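PDB 6O38: acinetobacter secreted protease CpaA, which is a secreted zinc metalloprotease that binds the chaperone CpaB and is probably exported by the type II secretion system. Local coordinates for residues K118-D123 with Q143-A148; D124-T129 with V150-D155. All coordinates share one frame; numbering follows the deposited sequence.

Interaction 1 of 2, residues K118-D123 with Q143-A148; sequences KVLIQD and QVVSTA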
loop_
_atom_site.group_PDB
_atom_site.type_symbol
_atom_site.label_atom_id
_atom_site.label_comp_id
_atom_site.label_asym_id
_atom_site.label_seq_id
_atom_site.Cartn_x
_atom_site.Cartn_y
_atom_site.Cartn_z
ATOM N N LYS A 118 -5.485 13.017 25.415
ATOM C CA LYS A 118 -4.045 13.121 25.602
ATOM C C LYS A 118 -3.676 12.664 27.004
ATOM O O LYS A 118 -4.245 13.146 27.988
ATOM C CB LYS A 118 -3.560 14.556 25.374
ATOM C CG LYS A 118 -2.079 14.758 25.651
ATOM C CD LYS A 118 -1.569 16.050 25.035
ATOM C CE LYS A 118 -1.019 16.989 26.097
ATOM N NZ LYS A 118 0.142 17.777 25.597
ATOM N N VAL A 119 -2.726 11.737 27.093
ATOM C CA VAL A 119 -2.141 11.327 28.364
ATOM C C VAL A 119 -0.769 11.979 28.465
ATOM O O VAL A 119 0.133 11.675 27.675
ATOM C CB VAL A 119 -2.044 9.797 28.477
ATOM C CG1 VAL A 119 -1.317 9.406 29.754
ATOM C CG2 VAL A 119 -3.433 9.180 28.445
ATOM N N LEU A 120 -0.608 12.869 29.439
ATOM C CA LEU A 120 0.573 13.714 29.554
ATOM C C LEU A 120 1.250 13.444 30.892
ATOM O O LEU A 120 0.604 13.507 31.943
ATOM C CB LEU A 120 0.171 15.186 29.386
ATOM C CG LEU A 120 1.096 16.394 29.551
ATOM C CD1 LEU A 120 0.902 17.003 30.922
ATOM C CD2 LEU A 120 2.565 16.064 29.284
ATOM N N ILE A 121 2.547 13.142 30.845
ATOM C CA ILE A 121 3.346 12.818 32.025
ATOM C C ILE A 121 4.304 13.967 32.307
ATOM O O ILE A 121 5.000 14.441 31.401
ATOM C CB ILE A 121 4.116 11.500 31.830
ATOM C CG1 ILE A 121 3.142 10.334 31.657
ATOM C CG2 ILE A 121 5.053 11.250 33.000
ATOM C CD1 ILE A 121 3.822 8.997 31.494
ATOM N N GLN A 122 4.342 14.410 33.563
ATOM C CA GLN A 122 5.193 15.510 33.994
ATOM C C GLN A 122 6.020 15.100 35.207
ATOM O O GLN A 122 5.820 14.036 35.801
ATOM C CB GLN A 122 4.368 16.753 34.351
ATOM C CG GLN A 122 3.313 17.124 33.341
ATOM C CD GLN A 122 2.542 18.367 33.737
ATOM O OE1 GLN A 122 1.801 18.363 34.722
ATOM N NE2 GLN A 122 2.716 19.440 32.975
ATOM N N ASP A 123 6.965 15.977 35.564
ATOM C CA ASP A 123 7.787 15.760 36.753
ATOM C C ASP A 123 6.920 15.616 37.997
ATOM O O ASP A 123 7.168 14.744 38.840
ATOM C CB ASP A 123 8.785 16.906 36.920
ATOM C CG ASP A 123 10.036 16.716 36.080
ATOM O OD1 ASP A 123 10.279 15.572 35.636
ATOM O OD2 ASP A 123 10.775 17.698 35.866
ATOM N N GLN A 143 -3.045 10.185 22.666
ATOM C CA GLN A 143 -1.673 10.643 22.495
ATOM C C GLN A 143 -0.969 10.572 23.843
ATOM O O GLN A 143 -1.363 11.263 24.791
ATOM C CB GLN A 143 -1.628 12.067 21.941
ATOM C CG GLN A 143 -0.258 12.721 22.050
ATOM C CD GLN A 143 -0.269 14.184 21.655
ATOM O OE1 GLN A 143 -1.183 14.928 22.010
ATOM N NE2 GLN A 143 0.750 14.605 20.914
ATOM N N VAL A 144 0.063 9.739 23.930
ATOM C CA VAL A 144 0.845 9.581 25.149
ATOM C C VAL A 144 2.126 10.386 24.991
ATOM O O VAL A 144 2.937 10.112 24.097
ATOM C CB VAL A 144 1.145 8.101 25.436
ATOM C CG1 VAL A 144 1.785 7.947 26.806
ATOM C CG2 VAL A 144 -0.130 7.276 25.344
ATOM N N VAL A 145 2.312 11.378 25.858
ATOM C CA VAL A 145 3.430 12.309 25.768
ATOM C C VAL A 145 3.974 12.543 27.170
ATOM O O VAL A 145 3.214 12.576 28.145
ATOM C CB VAL A 145 3.008 13.635 25.096
ATOM C CG1 VAL A 145 1.877 14.299 25.870
ATOM C CG2 VAL A 145 4.197 14.577 24.953
ATOM N N SER A 146 5.293 12.681 27.276
ATOM C CA SER A 146 5.954 12.903 28.555
ATOM C C SER A 146 6.913 14.078 28.443
ATOM O O SER A 146 7.669 14.177 27.472
ATOM C CB SER A 146 6.709 11.651 29.013
ATOM O OG SER A 146 7.476 11.916 30.176
ATOM N N THR A 147 6.871 14.966 29.435
ATOM C CA THR A 147 7.853 16.033 29.583
ATOM C C THR A 147 8.693 15.861 30.841
ATOM O O THR A 147 9.506 16.736 31.159
ATOM C CB THR A 147 7.165 17.401 29.598
ATOM O OG1 THR A 147 6.430 17.558 30.819
ATOM C CG2 THR A 147 6.216 17.537 28.415
ATOM N N ALA A 148 8.514 14.757 31.561
ATOM C CA ALA A 148 9.253 14.522 32.790
ATOM C C ALA A 148 10.711 14.187 32.490
ATOM O O ALA A 148 11.064 13.726 31.401
ATOM C CB ALA A 148 8.612 13.390 33.594
#
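Leu120 and Val145 meet on one face of a parallel strand pair, with CD2 of Leu120 lying 3.9 Å from CG1 of Val145. The segment axes of 118-121 and 143-146 diverge by only 13° and approach to 4.6 Å, the spacing of neighbouring beta strands. Val145 is the main bump on this face. Its CG1 sits between its own backbone N and carbonyl carbon (chi1 59°), leaning into the hollow between Lys118 and Leu120, where the lysine NZ reaches within 3.9 Å of it. Beside it, Lys118 and Gln143 run side by side in the same direction, CD of the lysine 3.2 Å from OE1 of Gln143. On the other face Val119, Ile121, Val144 and Ser146 point into the sandwich interior, where Leu167 and Ile130 cover them; the CB of Ile121 rests 3.8 Å from the OG of Ser146. Past the strand ends, the CB of Ala148 lies 4.2 Å from CG2 of Ile121, while Asp123 turns its OD1 to the backbone N of Ser149. Four backbone bonds knit the pair, from Val119 N to Gln143 O at the start to Thr147 N to Ile121 O at the end, the latter 2.8 Å long with 167° at the hydrogen. The chemistry thus splits by face: the inner one is mostly aliphatic and buried, whereas the outer one mixes methyl groups with polar chain ends and remains partly exposed.

Interaction 2 of 2, residues D124-T129 with V150-D155; sequences DKWAQT and VSSDID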
loop_
_atom_site.group_PDB
_atom_site.type_symbol
_atom_site.label_atom_id
_atom_site.label_comp_id
_atom_site.label_asym_id
_atom_site.label_seq_id
_atom_site.Cartn_x
_atom_site.Cartn_y
_atom_site.Cartn_z
ATOM N N ASP A 124 5.883 16.448 38.115
ATOM C CA ASP A 124 5.005 16.464 39.277
ATOM C C ASP A 124 3.804 15.539 39.131
ATOM O O ASP A 124 3.108 15.296 40.123
ATOM C CB ASP A 124 4.526 17.898 39.546
ATOM C CG ASP A 124 3.889 18.538 38.322
ATOM O OD1 ASP A 124 3.925 17.915 37.240
ATOM O OD2 ASP A 124 3.366 19.672 38.434
ATOM N N LYS A 125 3.546 15.015 37.932
ATOM C CA LYS A 125 2.475 14.042 37.694
ATOM C C LYS A 125 3.094 12.854 36.963
ATOM O O LYS A 125 3.103 12.808 35.728
ATOM C CB LYS A 125 1.313 14.652 36.908
ATOM C CG LYS A 125 0.726 15.903 37.539
ATOM C CD LYS A 125 -0.470 16.413 36.758
ATOM C CE LYS A 125 -1.267 17.415 37.566
ATOM N NZ LYS A 125 -2.510 17.800 36.853
ATOM N N TRP A 126 3.598 11.884 37.726
ATOM C CA TRP A 126 4.448 10.837 37.181
ATOM C C TRP A 126 4.078 9.495 37.796
ATOM O O TRP A 126 3.545 9.424 38.905
ATOM C CB TRP A 126 5.932 11.149 37.431
ATOM C CG TRP A 126 6.880 10.078 36.975
ATOM C CD1 TRP A 126 7.450 9.954 35.742
ATOM C CD2 TRP A 126 7.366 8.978 37.753
ATOM N NE1 TRP A 126 8.261 8.845 35.704
ATOM C CE2 TRP A 126 8.225 8.228 36.927
ATOM C CE3 TRP A 126 7.155 8.553 39.068
ATOM C CZ2 TRP A 126 8.874 7.078 37.373
ATOM C CZ3 TRP A 126 7.800 7.413 39.510
ATOM C CH2 TRP A 126 8.649 6.689 38.666
ATOM N N ALA A 127 4.378 8.428 37.055
ATOM C CA ALA A 127 4.233 7.062 37.531
ATOM C C ALA A 127 5.219 6.185 36.774
ATOM O O ALA A 127 5.510 6.431 35.601
ATOM C CB ALA A 127 2.803 6.540 37.345
ATOM N N GLN A 128 5.736 5.161 37.460
ATOM C CA GLN A 128 6.723 4.277 36.846
ATOM C C GLN A 128 6.157 3.594 35.608
ATOM O O GLN A 128 6.804 3.554 34.555
ATOM C CB GLN A 128 7.200 3.238 37.863
ATOM C CG GLN A 128 8.219 2.245 37.326
ATOM C CD GLN A 128 9.580 2.872 37.097
ATOM O OE1 GLN A 128 10.204 3.381 38.028
ATOM N NE2 GLN A 128 10.050 2.837 35.855
ATOM N N THR A 129 4.946 3.052 35.715
ATOM C CA THR A 129 4.295 2.374 34.600
ATOM C C THR A 129 2.843 2.818 34.543
ATOM O O THR A 129 2.111 2.673 35.526
ATOM C CB THR A 129 4.383 0.851 34.745
ATOM O OG1 THR A 129 5.753 0.462 34.906
ATOM C CG2 THR A 129 3.804 0.164 33.518
ATOM N N VAL A 150 12.525 12.056 34.526
ATOM C CA VAL A 150 12.705 10.644 34.843
ATOM C C VAL A 150 11.778 9.844 33.938
ATOM O O VAL A 150 10.600 10.191 33.778
ATOM C CB VAL A 150 12.433 10.365 36.332
ATOM C CG1 VAL A 150 11.599 9.106 36.517
ATOM C CG2 VAL A 150 13.745 10.257 37.097
ATOM N N SER A 151 12.311 8.790 33.327
ATOM C CA SER A 151 11.580 8.059 32.305
ATOM C C SER A 151 10.554 7.112 32.924
ATOM O O SER A 151 10.645 6.723 34.093
ATOM C CB SER A 151 12.544 7.275 31.414
ATOM O OG SER A 151 13.139 6.204 32.125
ATOM N N SER A 152 9.565 6.747 32.113
ATOM C CA SER A 152 8.529 5.795 32.493
ATOM C C SER A 152 8.210 4.942 31.269
ATOM O O SER A 152 8.875 5.040 30.233
ATOM C CB SER A 152 7.293 6.521 33.041
ATOM O OG SER A 152 6.993 7.674 32.275
ATOM N N ASP A 153 7.186 4.099 31.380
ATOM C CA ASP A 153 6.814 3.225 30.276
ATOM C C ASP A 153 5.333 2.880 30.370
ATOM O O ASP A 153 4.662 3.175 31.362
ATOM C CB ASP A 153 7.676 1.956 30.253
ATOM C CG ASP A 153 7.757 1.272 31.605
ATOM O OD1 ASP A 153 6.940 1.591 32.493
ATOM O OD2 ASP A 153 8.646 0.412 31.779
ATOM N N ILE A 154 4.834 2.246 29.312
ATOM C CA ILE A 154 3.428 1.878 29.181
ATOM C C ILE A 154 3.296 0.377 29.392
ATOM O O ILE A 154 4.096 -0.404 28.861
ATOM C CB ILE A 154 2.871 2.288 27.806
ATOM C CG1 ILE A 154 3.027 3.793 27.593
ATOM C CG2 ILE A 154 1.412 1.877 27.671
ATOM C CD1 ILE A 154 2.647 4.256 26.203
ATOM N N ASP A 155 2.298 -0.025 30.180
ATOM C CA ASP A 155 1.989 -1.441 30.331
ATOM C C ASP A 155 1.651 -2.043 28.973
ATOM O O ASP A 155 0.899 -1.463 28.186
ATOM C CB ASP A 155 0.829 -1.632 31.312
ATOM C CG ASP A 155 0.615 -3.092 31.703
ATOM O OD1 ASP A 155 0.640 -3.975 30.820
ATOM O OD2 ASP A 155 0.423 -3.357 32.907
#
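Thr129 and Asp153 form a single parallel beta bridge in the smaller, four-stranded sheet of this StcE-type beta-sandwich domain, their CA atoms 5.1 Å apart. In the packed part Ser152 is buried, and Leu167 and Ile121 touch it from within the domain. Two successive carbonyl oxygens, Ala127 O at 3.1 Å and Gln128 O at 3.4 Å, approach the CB of Ser152 from the same side. One residue on, Asp153 N donates to Gln128 O over 3.2 Å. Trp126 and Val150 belong to the packed part as well. The CG of Trp126 is anti to the backbone N (chi1 176°); Val150 crosses the side chain at about a right angle and sets CG1 over one face of the indole near the rim, 3.5 Å from CZ2, while the backbone N of Gln128 lies over the opposite face. Ser151 O meets the ring at its edge instead, near the ring plane. The loose, solvent side comprises the rest of Ser151, which is exposed and makes little contact, and the end of Gln128, whose NE2 comes only to 4.3 Å from Ser151 O. At the strand end of the contact, the hydroxyl OG1 of Thr129 donates to Asp153 OD1 over 2.9 Å, arriving on the syn side and 15° out of the carboxylate plane.

Overall arrangement
Interactions 1 and 2 belong to the two facing sheets of one sandwich domain, and their centres are 9 Å apart. The chain alternates between them: 118-123 runs straight into 124-129, and 143-148 is followed, after Ser149, by 150-155. Ile121 is the chief junction, its CD1 3.5 Å from Ser152 OG and its CG2 3.9 Å from Trp126 CD1. A second point of packing joins Val144 CG1 to Ile154 CD1 at 3.8 Å. Both contacts lie toward the periphery, their centres about 31 and 34 Å from the chain centre. Neither includes a ligand of the zinc ion, which His498, His502 and His508 bind in the protease part.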